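Local coordinates for protein putative decarboxylase involved in desferrioxamine biosynthesis (Erwinia amylovora, PDB 5O5C) that probably decarboxylates lysine with pyridoxal 5'-phosphate as cofactor, a step of desferrioxamine siderophore biosynthesis, at residues 209-212 against 213-217; 242-246 against 247-251; 252-255 against 256-259; 286-290 against 291-295. One frame throughout, in Å; residues are numbered along the deposited sequence.

Interaction 1 of 4, residues 209-212 against 213-217; sequences VFTS and KLSHF. With PLP (pyridoxal-5'-phosphate), chain H.
Ser212 and Ser215 close a type I beta turn at the end of strand 207-212, where the chain leaves the sheet for the cofactor. Backbone bonding comes first: Ser215 N donates to Ser212 O over 2.9 Å, a fairly straight bond (159° at the hydrogen) whose donor stands well above the carbonyl plane. The hydroxyl Ser215 OG, turned toward Ser212 O by a chi1 of -58° that sets it anti to its own carbonyl carbon, is modelled as a second donor to that oxygen at 2.5 Å, a length short enough to make its exact geometry doubtful. A weak bond runs from Leu214 N to Ser212 OG at 3.4 Å.

Ring stacking belongs to the residue after the turn. The imidazole of His216 lies over the pyridine ring of PLP, with PLP C5 3.4 Å above the centre of one imidazole face and His216 CD2 3.2 Å from PLP C4. This is the histidine stack on the cofactor known from group II decarboxylases. A hydrogen bond between His216 ND1 and Ser218 OG helps to set the rotation of the ring, while Thr380 of the second subunit is hydrogen-bonded to the PLP.

Strand 207-212 runs between strands 262-269 and 233-236; Phe210 packs on helix 246-258 and Thr211 touches helix 218-225, which begins just beyond the turn.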
loop_
_atom_site.group_PDB
_atom_site.type_symbol
_atom_site.label_atom_id
_atom_site.label_comp_id
_atom_site.label_asym_id
_atom_site.label_seq_id
_atom_site.Cartn_x
_atom_site.Cartn_y
_atom_site.Cartn_z
ATOM N N VAL B 209 -18.805 -13.822 -11.917
ATOM C CA VAL B 209 -17.368 -13.983 -12.210
ATOM C C VAL B 209 -16.953 -15.423 -11.983
ATOM O O VAL B 209 -17.366 -16.045 -11.028
ATOM C CB VAL B 209 -16.510 -13.065 -11.331
ATOM C CG1 VAL B 209 -15.020 -13.349 -11.469
ATOM C CG2 VAL B 209 -16.849 -11.596 -11.651
ATOM N N PHE B 210 -16.109 -15.944 -12.855
ATOM C CA PHE B 210 -15.688 -17.336 -12.768
ATOM C C PHE B 210 -14.226 -17.385 -12.368
ATOM O O PHE B 210 -13.387 -16.700 -12.959
ATOM C CB PHE B 210 -15.895 -18.064 -14.093
ATOM C CG PHE B 210 -17.294 -18.014 -14.584
ATOM C CD1 PHE B 210 -17.717 -16.949 -15.352
ATOM C CD2 PHE B 210 -18.200 -19.015 -14.273
ATOM C CE1 PHE B 210 -19.018 -16.868 -15.790
ATOM C CE2 PHE B 210 -19.506 -18.948 -14.729
ATOM C CZ PHE B 210 -19.915 -17.872 -15.497
ATOM N N THR B 211 -13.930 -18.222 -11.380
ATOM C CA THR B 211 -12.554 -18.492 -10.980
ATOM C C THR B 211 -12.390 -19.918 -10.581
ATOM O O THR B 211 -13.353 -20.579 -10.202
ATOM C CB THR B 211 -12.093 -17.707 -9.732
ATOM O OG1 THR B 211 -13.003 -17.895 -8.651
ATOM C CG2 THR B 211 -11.983 -16.320 -10.007
ATOM N N SER B 212 -11.147 -20.372 -10.615
ATOM C CA SER B 212 -10.795 -21.697 -10.111
ATOM C C SER B 212 -11.013 -21.754 -8.591
ATOM O O SER B 212 -10.757 -20.790 -7.871
ATOM C CB SER B 212 -9.323 -22.012 -10.450
ATOM O OG SER B 212 -8.976 -23.342 -10.125
ATOM N N LYS B 213 -11.503 -22.882 -8.100
ATOM C CA LYS B 213 -11.514 -23.160 -6.656
ATOM C C LYS B 213 -10.135 -22.974 -5.991
ATOM O O LYS B 213 -10.083 -22.739 -4.813
ATOM C CB LYS B 213 -11.989 -24.602 -6.398
ATOM C CG LYS B 213 -13.448 -24.846 -6.680
ATOM C CD LYS B 213 -13.790 -26.341 -6.702
ATOM C CE LYS B 213 -15.307 -26.514 -6.687
ATOM N NZ LYS B 213 -15.752 -27.924 -6.593
ATOM N N LEU B 214 -9.031 -23.063 -6.750
ATOM C CA LEU B 214 -7.688 -22.778 -6.244
ATOM C C LEU B 214 -7.158 -21.375 -6.476
ATOM O O LEU B 214 -5.925 -21.151 -6.338
ATOM C CB LEU B 214 -6.695 -23.797 -6.816
ATOM C CG LEU B 214 -7.041 -25.267 -6.652
ATOM C CD1 LEU B 214 -6.027 -26.135 -7.368
ATOM C CD2 LEU B 214 -7.052 -25.681 -5.203
ATOM N N SER B 215 -8.053 -20.460 -6.869
ATOM C CA SER B 215 -7.828 -19.015 -6.981
ATOM C C SER B 215 -7.500 -18.441 -5.662
ATOM O O SER B 215 -7.946 -18.936 -4.643
ATOM C CB SER B 215 -9.109 -18.259 -7.383
ATOM O OG SER B 215 -9.598 -18.728 -8.595
ATOM N N HIS B 216 -6.799 -17.317 -5.682
ATOM C CA HIS B 216 -6.498 -16.622 -4.431
ATOM C C HIS B 216 -7.802 -15.977 -3.863
ATOM O O HIS B 216 -8.630 -15.513 -4.623
ATOM C CB HIS B 216 -5.425 -15.584 -4.689
ATOM C CG HIS B 216 -4.913 -14.945 -3.430
ATOM N ND1 HIS B 216 -5.439 -13.776 -2.927
ATOM C CD2 HIS B 216 -3.939 -15.323 -2.573
ATOM C CE1 HIS B 216 -4.840 -13.484 -1.777
ATOM N NE2 HIS B 216 -3.902 -14.391 -1.565
ATOM N N PHE B 217 -7.961 -15.930 -2.539
ATOM C CA PHE B 217 -9.179 -15.419 -1.897
ATOM C C PHE B 217 -9.442 -13.910 -2.077
ATOM O O PHE B 217 -10.575 -13.479 -1.935
ATOM C CB PHE B 217 -9.255 -15.763 -0.402
ATOM C CG PHE B 217 -10.689 -15.763 0.152
ATOM C CD1 PHE B 217 -11.656 -16.626 -0.364
ATOM C CD2 PHE B 217 -11.079 -14.888 1.183
ATOM C CE1 PHE B 217 -12.965 -16.626 0.135
ATOM C CE2 PHE B 217 -12.383 -14.887 1.681
ATOM C CZ PHE B 217 -13.323 -15.763 1.157
HETATM N N1 PLP H . -2.842 -13.610 -6.262
HETATM C C2 PLP H . -2.077 -14.711 -6.109
HETATM C C2A PLP H . -2.010 -15.750 -7.188
HETATM C C3 PLP H . -1.296 -14.863 -4.873
HETATM O O3 PLP H . -0.498 -15.960 -4.657
HETATM C C4 PLP H . -1.419 -13.762 -3.886
HETATM C C4A PLP H . -0.740 -13.833 -2.574
HETATM C C5 PLP H . -2.287 -12.619 -4.170
HETATM C C6 PLP H . -2.985 -12.623 -5.362
HETATM C C5A PLP H . -2.423 -11.505 -3.157
HETATM O O4P PLP H . -1.155 -10.832 -3.217
HETATM P P PLP H . -0.611 -9.694 -2.208
HETATM O O1P PLP H . -0.295 -10.432 -0.947
HETATM O O2P PLP H . 0.656 -9.206 -2.865
HETATM O O3P PLP H . -1.630 -8.627 -2.016
#

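Interaction 2 of 4, residues 242-246 against 247-251; sequences YRMDV and DCLKQ
Asp245 is the N-cap of helix 246-258, and its carboxylate reaches forward to the first turn: OD1 accepts a weak bond from Cys248 N at 3.4 Å. CG lies anti to the backbone N (chi1 -176°), which carries the carboxylate over the open amide end of the helix. The regular backbone pattern starts here too, with Leu249 N bonded to Asp245 O and Lys250 N to Val246 O.

Packing is tight on the side facing the protein. The extended Met244 lays its methyl CE across Leu249, 3.3 Å from CD1 and 3.4 Å from CB, closer than carbons usually come. Val236 of the neighbouring strand and Leu287 of helix 281-290 cover the same Leu249, so the residue just before the cap is drawn into the core with the first helical turn.

The other side is looser. Asp247 and Lys250 are exposed, and the carboxylates of Asp245 and Asp247 sit near each other with their planes 52° apart and 4.1 Å between Asp245 OD1 and Asp247 OD2; this proximity of like charges may be eased by the helix dipole. Beside the cap, Cys248 SG lies 3.3 Å from Asp245 OD2.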
loop_
_atom_site.group_PDB
_atom_site.type_symbol
_atom_site.label_atom_id
_atom_site.label_comp_id
_atom_site.label_asym_id
_atom_site.label_seq_id
_atom_site.Cartn_x
_atom_site.Cartn_y
_atom_site.Cartn_z
ATOM N N TYR B 242 -4.410 -29.799 -11.224
ATOM C CA TYR B 242 -4.817 -28.651 -10.442
ATOM C C TYR B 242 -4.929 -27.306 -11.204
ATOM O O TYR B 242 -4.879 -26.229 -10.590
ATOM C CB TYR B 242 -3.889 -28.536 -9.232
ATOM C CG TYR B 242 -3.978 -29.764 -8.347
ATOM C CD1 TYR B 242 -5.040 -29.914 -7.438
ATOM C CD2 TYR B 242 -3.069 -30.804 -8.479
ATOM C CE1 TYR B 242 -5.170 -31.040 -6.655
ATOM C CE2 TYR B 242 -3.179 -31.950 -7.681
ATOM C CZ TYR B 242 -4.237 -32.065 -6.775
ATOM O OH TYR B 242 -4.308 -33.163 -5.962
ATOM N N ARG B 243 -5.048 -27.410 -12.525
ATOM C CA ARG B 243 -5.396 -26.328 -13.430
ATOM C C ARG B 243 -6.877 -26.280 -13.618
ATOM O O ARG B 243 -7.521 -27.345 -13.686
ATOM C CB ARG B 243 -4.809 -26.553 -14.819
ATOM C CG ARG B 243 -3.318 -26.740 -14.844
ATOM C CD ARG B 243 -2.821 -27.015 -16.255
ATOM N NE ARG B 243 -1.396 -27.264 -16.250
ATOM C CZ ARG B 243 -0.698 -27.862 -17.216
ATOM N NH1 ARG B 243 -1.279 -28.312 -18.331
ATOM N NH2 ARG B 243 0.601 -28.038 -17.054
ATOM N N MET B 244 -7.420 -25.065 -13.719
ATOM C CA MET B 244 -8.807 -24.885 -14.017
ATOM C C MET B 244 -9.256 -25.658 -15.274
ATOM O O MET B 244 -8.667 -25.566 -16.333
ATOM C CB MET B 244 -9.140 -23.404 -14.190
ATOM C CG MET B 244 -10.587 -23.149 -14.567
ATOM S SD MET B 244 -10.856 -21.443 -15.006
ATOM C CE MET B 244 -12.544 -21.501 -15.416
ATOM N N ASP B 245 -10.356 -26.379 -15.150
ATOM C CA ASP B 245 -10.869 -27.196 -16.254
ATOM C C ASP B 245 -11.816 -26.418 -17.146
ATOM O O ASP B 245 -12.894 -26.058 -16.729
ATOM C CB ASP B 245 -11.580 -28.391 -15.666
ATOM C CG ASP B 245 -12.071 -29.364 -16.725
ATOM O OD1 ASP B 245 -12.239 -28.994 -17.913
ATOM O OD2 ASP B 245 -12.310 -30.499 -16.332
ATOM N N VAL B 246 -11.434 -26.202 -18.388
ATOM C CA VAL B 246 -12.185 -25.326 -19.289
ATOM C C VAL B 246 -13.530 -25.899 -19.705
ATOM O O VAL B 246 -14.449 -25.145 -19.933
ATOM C CB VAL B 246 -11.389 -24.918 -20.540
ATOM C CG1 VAL B 246 -10.027 -24.382 -20.144
ATOM C CG2 VAL B 246 -11.214 -26.086 -21.519
ATOM N N ASP B 247 -13.612 -27.234 -19.813
ATOM C CA ASP B 247 -14.908 -27.961 -19.948
ATOM C C ASP B 247 -15.836 -27.599 -18.804
ATOM O O ASP B 247 -17.045 -27.339 -19.034
ATOM C CB ASP B 247 -14.737 -29.498 -19.979
ATOM C CG ASP B 247 -13.974 -30.006 -21.214
ATOM O OD1 ASP B 247 -13.875 -29.293 -22.242
ATOM O OD2 ASP B 247 -13.472 -31.144 -21.148
ATOM N N CYS B 248 -15.293 -27.584 -17.576
ATOM C CA CYS B 248 -16.111 -27.238 -16.424
ATOM C C CYS B 248 -16.501 -25.751 -16.455
ATOM O O CYS B 248 -17.552 -25.401 -15.940
ATOM C CB CYS B 248 -15.406 -27.546 -15.103
ATOM S SG CYS B 248 -15.022 -29.292 -14.829
ATOM N N LEU B 249 -15.619 -24.883 -16.980
ATOM C CA LEU B 249 -15.927 -23.433 -17.125
ATOM C C LEU B 249 -17.105 -23.273 -18.079
ATOM O O LEU B 249 -18.066 -22.555 -17.768
ATOM C CB LEU B 249 -14.753 -22.666 -17.694
ATOM C CG LEU B 249 -14.906 -21.146 -17.965
ATOM C CD1 LEU B 249 -15.379 -20.389 -16.724
ATOM C CD2 LEU B 249 -13.666 -20.462 -18.558
ATOM N N LYS B 250 -17.005 -23.955 -19.234
ATOM C CA LYS B 250 -18.048 -23.948 -20.292
ATOM C C LYS B 250 -19.367 -24.297 -19.604
ATOM O O LYS B 250 -20.325 -23.492 -19.579
ATOM C CB LYS B 250 -17.648 -24.949 -21.416
ATOM C CG LYS B 250 -18.332 -24.798 -22.774
ATOM C CD LYS B 250 -17.535 -25.480 -23.907
ATOM C CE LYS B 250 -17.340 -26.985 -23.675
ATOM N NZ LYS B 250 -16.729 -27.698 -24.840
ATOM N N GLN B 251 -19.364 -25.425 -18.910
ATOM C CA GLN B 251 -20.533 -25.882 -18.134
ATOM C C GLN B 251 -21.048 -24.848 -17.135
ATOM O O GLN B 251 -22.265 -24.645 -16.974
ATOM C CB GLN B 251 -20.201 -27.200 -17.408
ATOM C CG GLN B 251 -20.079 -28.376 -18.360
ATOM C CD GLN B 251 -21.419 -28.753 -18.987
ATOM O OE1 GLN B 251 -21.748 -28.327 -20.099
ATOM N NE2 GLN B 251 -22.208 -29.516 -18.257
#

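Interaction 3 of 4, residues 252-255 against 256-259; sequences EVQR and CLQQ
The last turns of helix 246-258 carry this contact, in which Glu252 and Val253 hold regular i to i+4 bonds and the bonds after them become long and bent toward the C-terminal end. Cys256 N donates to Glu252 O over 3.0 Å and Leu257 N to Val253 O over 2.9 Å. One residue on, Gln258 N is shared weakly between Gln254 O and Arg255 O, and Gln259 N makes a weak bond to Arg255 O at 3.2 Å, only 127° at the hydrogen.

Side chains mostly meet carbonyl oxygens of the preceding turn. Leu257 leans back along the helix, its CG 3.4 Å from Val253 O and its CD1 4.4 Å from Val253 CG1, a loose apolar touch. Gln258 CG lies 3.1 Å from Gln254 O. Gln259 has CG anti to its carbonyl carbon (chi1 -66°) and runs back, extended, past Arg255 O, bringing CG to 3.3 Å and CD to 3.4 Å from that oxygen. That carbonyl therefore meets two weak amide donors and the glutamine stem together.

Val253 and Cys256 are buried against Phe210 of strand 207-212. Leu257 lies at the margin, touching Pro263 and His291 though largely exposed, and Arg255, Gln258 and Gln259 are exposed too. Such a division is characteristic of an amphipathic helix packed on the sheet of a fold type I PLP enzyme, here near its C-terminal end.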
loop_
_atom_site.group_PDB
_atom_site.type_symbol
_atom_site.label_atom_id
_atom_site.label_comp_id
_atom_site.label_asym_id
_atom_site.label_seq_id
_atom_site.Cartn_x
_atom_site.Cartn_y
_atom_site.Cartn_z
ATOM N N GLU B 252 -20.131 -24.187 -16.446
ATOM C CA GLU B 252 -20.557 -23.132 -15.490
ATOM C C GLU B 252 -21.168 -21.932 -16.152
ATOM O O GLU B 252 -22.137 -21.392 -15.656
ATOM C CB GLU B 252 -19.423 -22.692 -14.578
ATOM C CG GLU B 252 -19.582 -23.188 -13.156
ATOM C CD GLU B 252 -19.130 -24.592 -12.963
ATOM O OE1 GLU B 252 -18.449 -25.096 -13.884
ATOM O OE2 GLU B 252 -19.414 -25.165 -11.883
ATOM N N VAL B 253 -20.583 -21.496 -17.261
ATOM C CA VAL B 253 -21.094 -20.353 -17.990
ATOM C C VAL B 253 -22.506 -20.634 -18.526
ATOM O O VAL B 253 -23.362 -19.745 -18.469
ATOM C CB VAL B 253 -20.135 -19.937 -19.124
ATOM C CG1 VAL B 253 -20.791 -18.942 -20.067
ATOM C CG2 VAL B 253 -18.853 -19.340 -18.546
ATOM N N GLN B 254 -22.724 -21.865 -19.021
ATOM C CA GLN B 254 -24.004 -22.317 -19.582
ATOM C C GLN B 254 -25.082 -22.539 -18.506
ATOM O O GLN B 254 -26.260 -22.208 -18.737
ATOM C CB GLN B 254 -23.838 -23.642 -20.354
ATOM C CG GLN B 254 -22.841 -23.665 -21.504
ATOM C CD GLN B 254 -23.054 -22.562 -22.512
ATOM O OE1 GLN B 254 -24.143 -22.421 -23.065
ATOM N NE2 GLN B 254 -22.008 -21.769 -22.763
ATOM N N ARG B 255 -24.706 -23.115 -17.360
ATOM C CA ARG B 255 -25.646 -23.213 -16.216
ATOM C C ARG B 255 -26.042 -21.839 -15.730
ATOM O O ARG B 255 -27.181 -21.605 -15.347
ATOM C CB ARG B 255 -25.064 -23.981 -15.032
ATOM C CG ARG B 255 -25.413 -25.454 -15.028
ATOM C CD ARG B 255 -24.538 -26.233 -14.049
ATOM N NE ARG B 255 -24.321 -27.621 -14.467
ATOM C CZ ARG B 255 -23.610 -28.523 -13.784
ATOM N NH1 ARG B 255 -23.028 -28.213 -12.622
ATOM N NH2 ARG B 255 -23.489 -29.756 -14.264
ATOM N N CYS B 256 -25.063 -20.940 -15.723
ATOM C CA CYS B 256 -25.296 -19.563 -15.347
ATOM C C CYS B 256 -26.270 -18.901 -16.343
ATOM O O CYS B 256 -27.223 -18.214 -15.935
ATOM C CB CYS B 256 -23.938 -18.856 -15.220
ATOM S SG CYS B 256 -23.935 -17.072 -15.222
ATOM N N LEU B 257 -26.091 -19.164 -17.634
ATOM C CA LEU B 257 -26.999 -18.590 -18.651
ATOM C C LEU B 257 -28.430 -19.180 -18.619
ATOM O O LEU B 257 -29.371 -18.519 -19.083
ATOM C CB LEU B 257 -26.428 -18.712 -20.066
ATOM C CG LEU B 257 -25.261 -17.809 -20.534
ATOM C CD1 LEU B 257 -24.761 -18.320 -21.874
ATOM C CD2 LEU B 257 -25.612 -16.317 -20.619
ATOM N N GLN B 258 -28.586 -20.394 -18.084
ATOM C CA GLN B 258 -29.905 -21.024 -17.953
ATOM C C GLN B 258 -30.605 -20.616 -16.648
ATOM O O GLN B 258 -31.770 -20.891 -16.468
ATOM C CB GLN B 258 -29.803 -22.556 -18.050
ATOM C CG GLN B 258 -29.157 -23.090 -19.336
ATOM C CD GLN B 258 -30.111 -23.319 -20.505
ATOM O OE1 GLN B 258 -29.794 -22.976 -21.651
ATOM N NE2 GLN B 258 -31.264 -23.936 -20.234
ATOM N N GLN B 259 -29.891 -19.981 -15.727
ATOM C CA GLN B 259 -30.517 -19.412 -14.538
ATOM C C GLN B 259 -30.966 -17.939 -14.777
ATOM O O GLN B 259 -31.540 -17.316 -13.896
ATOM C CB GLN B 259 -29.547 -19.552 -13.351
ATOM C CG GLN B 259 -29.305 -21.002 -12.955
ATOM C CD GLN B 259 -28.078 -21.263 -12.059
ATOM O OE1 GLN B 259 -27.143 -20.452 -11.953
ATOM N NE2 GLN B 259 -28.075 -22.427 -11.423
#

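Interaction 4 of 4, residues 286-290 against 291-295; sequences ELCKH and HGMWM
Leu287 and Met293 touch across the end of helix 281-290, CD2 of the leucine 3.5 Å from CE of the methionine. The helix stops in a Schellman motif: Met293 N donates to Cys288 O over 2.8 Å and Gly292 N to Lys289 O over 3.1 Å. Gly292 is the C' residue, its positive phi (58°) turning the chain back. His291 N keeps a last helical bond to Leu287 O and a weak second one to Cys288 O.

His291 can be followed outward. Its CB lies near the carbonyl carbon of His290 and 3.8 Å from Leu287 O, and CG keeps close to the same two atoms. CD2 then comes to 3.4 Å from Leu287 O, which sits at the ring edge near its plane, and to 3.7 Å from Leu287 CD2. At the tip, NE2 and CE1 leave the turn for Val253, Gln254 and Leu257 of helix 246-258. The His290 ring meets it edge-to-face, the edge of His290 toward the face of His291, with planes 50° apart.

Cys288 SG packs against Met293 CB and, on the strand, Met295 CB, both 4.1 Å away. The turn joins helix 281-290 to strand 294-299 in a beta-alpha-beta unit with strand 262-269; Trp294 reaches helix 170-189 and bonds Ser323 OG through NE1, while Met295 packs against Leu281, Ile284 and Ser285 of helix 281-290.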
loop_
_atom_site.group_PDB
_atom_site.type_symbol
_atom_site.label_atom_id
_atom_site.label_comp_id
_atom_site.label_asym_id
_atom_site.label_seq_id
_atom_site.Cartn_x
_atom_site.Cartn_y
_atom_site.Cartn_z
ATOM N N GLU B 286 -10.431 -17.703 -25.364
ATOM C CA GLU B 286 -11.430 -18.026 -26.417
ATOM C C GLU B 286 -12.881 -18.062 -25.827
ATOM O O GLU B 286 -13.826 -17.459 -26.367
ATOM C CB GLU B 286 -11.108 -19.363 -27.119
ATOM C CG GLU B 286 -9.627 -19.764 -27.152
ATOM C CD GLU B 286 -9.268 -20.797 -28.210
ATOM O OE1 GLU B 286 -10.162 -21.591 -28.610
ATOM O OE2 GLU B 286 -8.083 -20.828 -28.619
ATOM N N LEU B 287 -13.047 -18.714 -24.686
ATOM C CA LEU B 287 -14.346 -18.714 -24.043
ATOM C C LEU B 287 -14.768 -17.277 -23.709
ATOM O O LEU B 287 -15.905 -16.860 -23.999
ATOM C CB LEU B 287 -14.336 -19.605 -22.792
ATOM C CG LEU B 287 -15.712 -20.041 -22.281
ATOM C CD1 LEU B 287 -15.710 -21.449 -21.716
ATOM C CD2 LEU B 287 -16.295 -19.079 -21.267
ATOM N N CYS B 288 -13.853 -16.531 -23.097
ATOM C CA CYS B 288 -14.132 -15.160 -22.767
ATOM C C CYS B 288 -14.606 -14.326 -23.962
ATOM O O CYS B 288 -15.644 -13.734 -23.890
ATOM C CB CYS B 288 -12.944 -14.501 -22.115
ATOM S SG CYS B 288 -12.790 -15.036 -20.412
ATOM N N LYS B 289 -13.855 -14.311 -25.054
ATOM C CA LYS B 289 -14.240 -13.511 -26.214
ATOM C C LYS B 289 -15.616 -13.939 -26.771
ATOM O O LYS B 289 -16.484 -13.090 -27.068
ATOM C CB LYS B 289 -13.148 -13.564 -27.272
ATOM C CG LYS B 289 -11.845 -12.932 -26.799
ATOM C CD LYS B 289 -10.837 -12.649 -27.893
ATOM C CE LYS B 289 -9.784 -11.660 -27.411
ATOM N NZ LYS B 289 -10.258 -10.234 -27.268
ATOM N N HIS B 290 -15.834 -15.252 -26.856
ATOM C CA HIS B 290 -17.103 -15.782 -27.305
ATOM C C HIS B 290 -18.279 -15.235 -26.491
ATOM O O HIS B 290 -19.330 -14.967 -27.052
ATOM C CB HIS B 290 -17.110 -17.315 -27.302
ATOM C CG HIS B 290 -18.272 -17.905 -28.034
ATOM N ND1 HIS B 290 -18.793 -19.144 -27.731
ATOM C CD2 HIS B 290 -19.026 -17.420 -29.048
ATOM C CE1 HIS B 290 -19.800 -19.405 -28.541
ATOM N NE2 HIS B 290 -19.974 -18.368 -29.337
ATOM N N HIS B 291 -18.097 -15.030 -25.194
ATOM C CA HIS B 291 -19.203 -14.536 -24.339
ATOM C C HIS B 291 -19.012 -13.072 -23.916
ATOM O O HIS B 291 -19.593 -12.653 -22.915
ATOM C CB HIS B 291 -19.294 -15.379 -23.083
ATOM C CG HIS B 291 -19.784 -16.770 -23.309
ATOM N ND1 HIS B 291 -21.123 -17.078 -23.377
ATOM C CD2 HIS B 291 -19.118 -17.947 -23.389
ATOM C CE1 HIS B 291 -21.260 -18.386 -23.522
ATOM N NE2 HIS B 291 -20.060 -18.938 -23.511
ATOM N N GLY B 292 -18.176 -12.326 -24.630
ATOM C CA GLY B 292 -17.831 -10.911 -24.282
ATOM C C GLY B 292 -17.221 -10.620 -22.911
ATOM O O GLY B 292 -17.322 -9.487 -22.381
ATOM N N MET B 293 -16.602 -11.620 -22.312
ATOM C CA MET B 293 -16.157 -11.497 -20.909
ATOM C C MET B 293 -14.776 -10.896 -20.750
ATOM O O MET B 293 -13.960 -11.012 -21.619
ATOM C CB MET B 293 -16.195 -12.852 -20.207
ATOM C CG MET B 293 -17.611 -13.316 -19.962
ATOM S SD MET B 293 -17.639 -14.633 -18.781
ATOM C CE MET B 293 -16.961 -16.016 -19.705
ATOM N N TRP B 294 -14.535 -10.278 -19.597
ATOM C CA TRP B 294 -13.257 -9.708 -19.251
ATOM C C TRP B 294 -12.375 -10.895 -18.846
ATOM O O TRP B 294 -12.824 -11.738 -18.075
ATOM C CB TRP B 294 -13.414 -8.736 -18.074
ATOM C CG TRP B 294 -12.162 -8.063 -17.622
ATOM C CD1 TRP B 294 -11.106 -8.615 -16.915
ATOM C CD2 TRP B 294 -11.803 -6.720 -17.872
ATOM N NE1 TRP B 294 -10.127 -7.663 -16.702
ATOM C CE2 TRP B 294 -10.540 -6.493 -17.265
ATOM C CE3 TRP B 294 -12.444 -5.666 -18.513
ATOM C CZ2 TRP B 294 -9.918 -5.254 -17.285
ATOM C CZ3 TRP B 294 -11.840 -4.486 -18.547
ATOM C CH2 TRP B 294 -10.568 -4.273 -17.940
ATOM N N MET B 295 -11.162 -10.956 -19.391
ATOM C CA MET B 295 -10.159 -11.897 -18.929
ATOM C C MET B 295 -9.133 -11.208 -18.054
ATOM O O MET B 295 -8.386 -10.299 -18.478
ATOM C CB MET B 295 -9.459 -12.616 -20.064
ATOM C CG MET B 295 -8.807 -13.920 -19.639
ATOM S SD MET B 295 -7.631 -14.491 -20.873
ATOM C CE MET B 295 -6.882 -15.881 -20.048
#

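The contacts come in numerical order along the chain, all in the large PLP-binding domain and on the same side of the chain's centre. Interactions 2 and 3 are the start and end of helix 246-258, centres about 14 Å apart; interactions 1 and 4 lie at strand ends of the seven-stranded sheet, about 17 Å apart. Phe210 of interaction 1 ties them together, touching Leu249, Val253, Cys256 and Met293 of the other three. Leu287 of interaction 4 packs on both Leu249 and Val253, bringing helices 246-258 and 281-290 into contact. Interaction 1 alone reaches the cofactor; interactions 2 and 3 belong to a helix packed on the sheet, and interaction 4 joins the neighbouring helix to a strand.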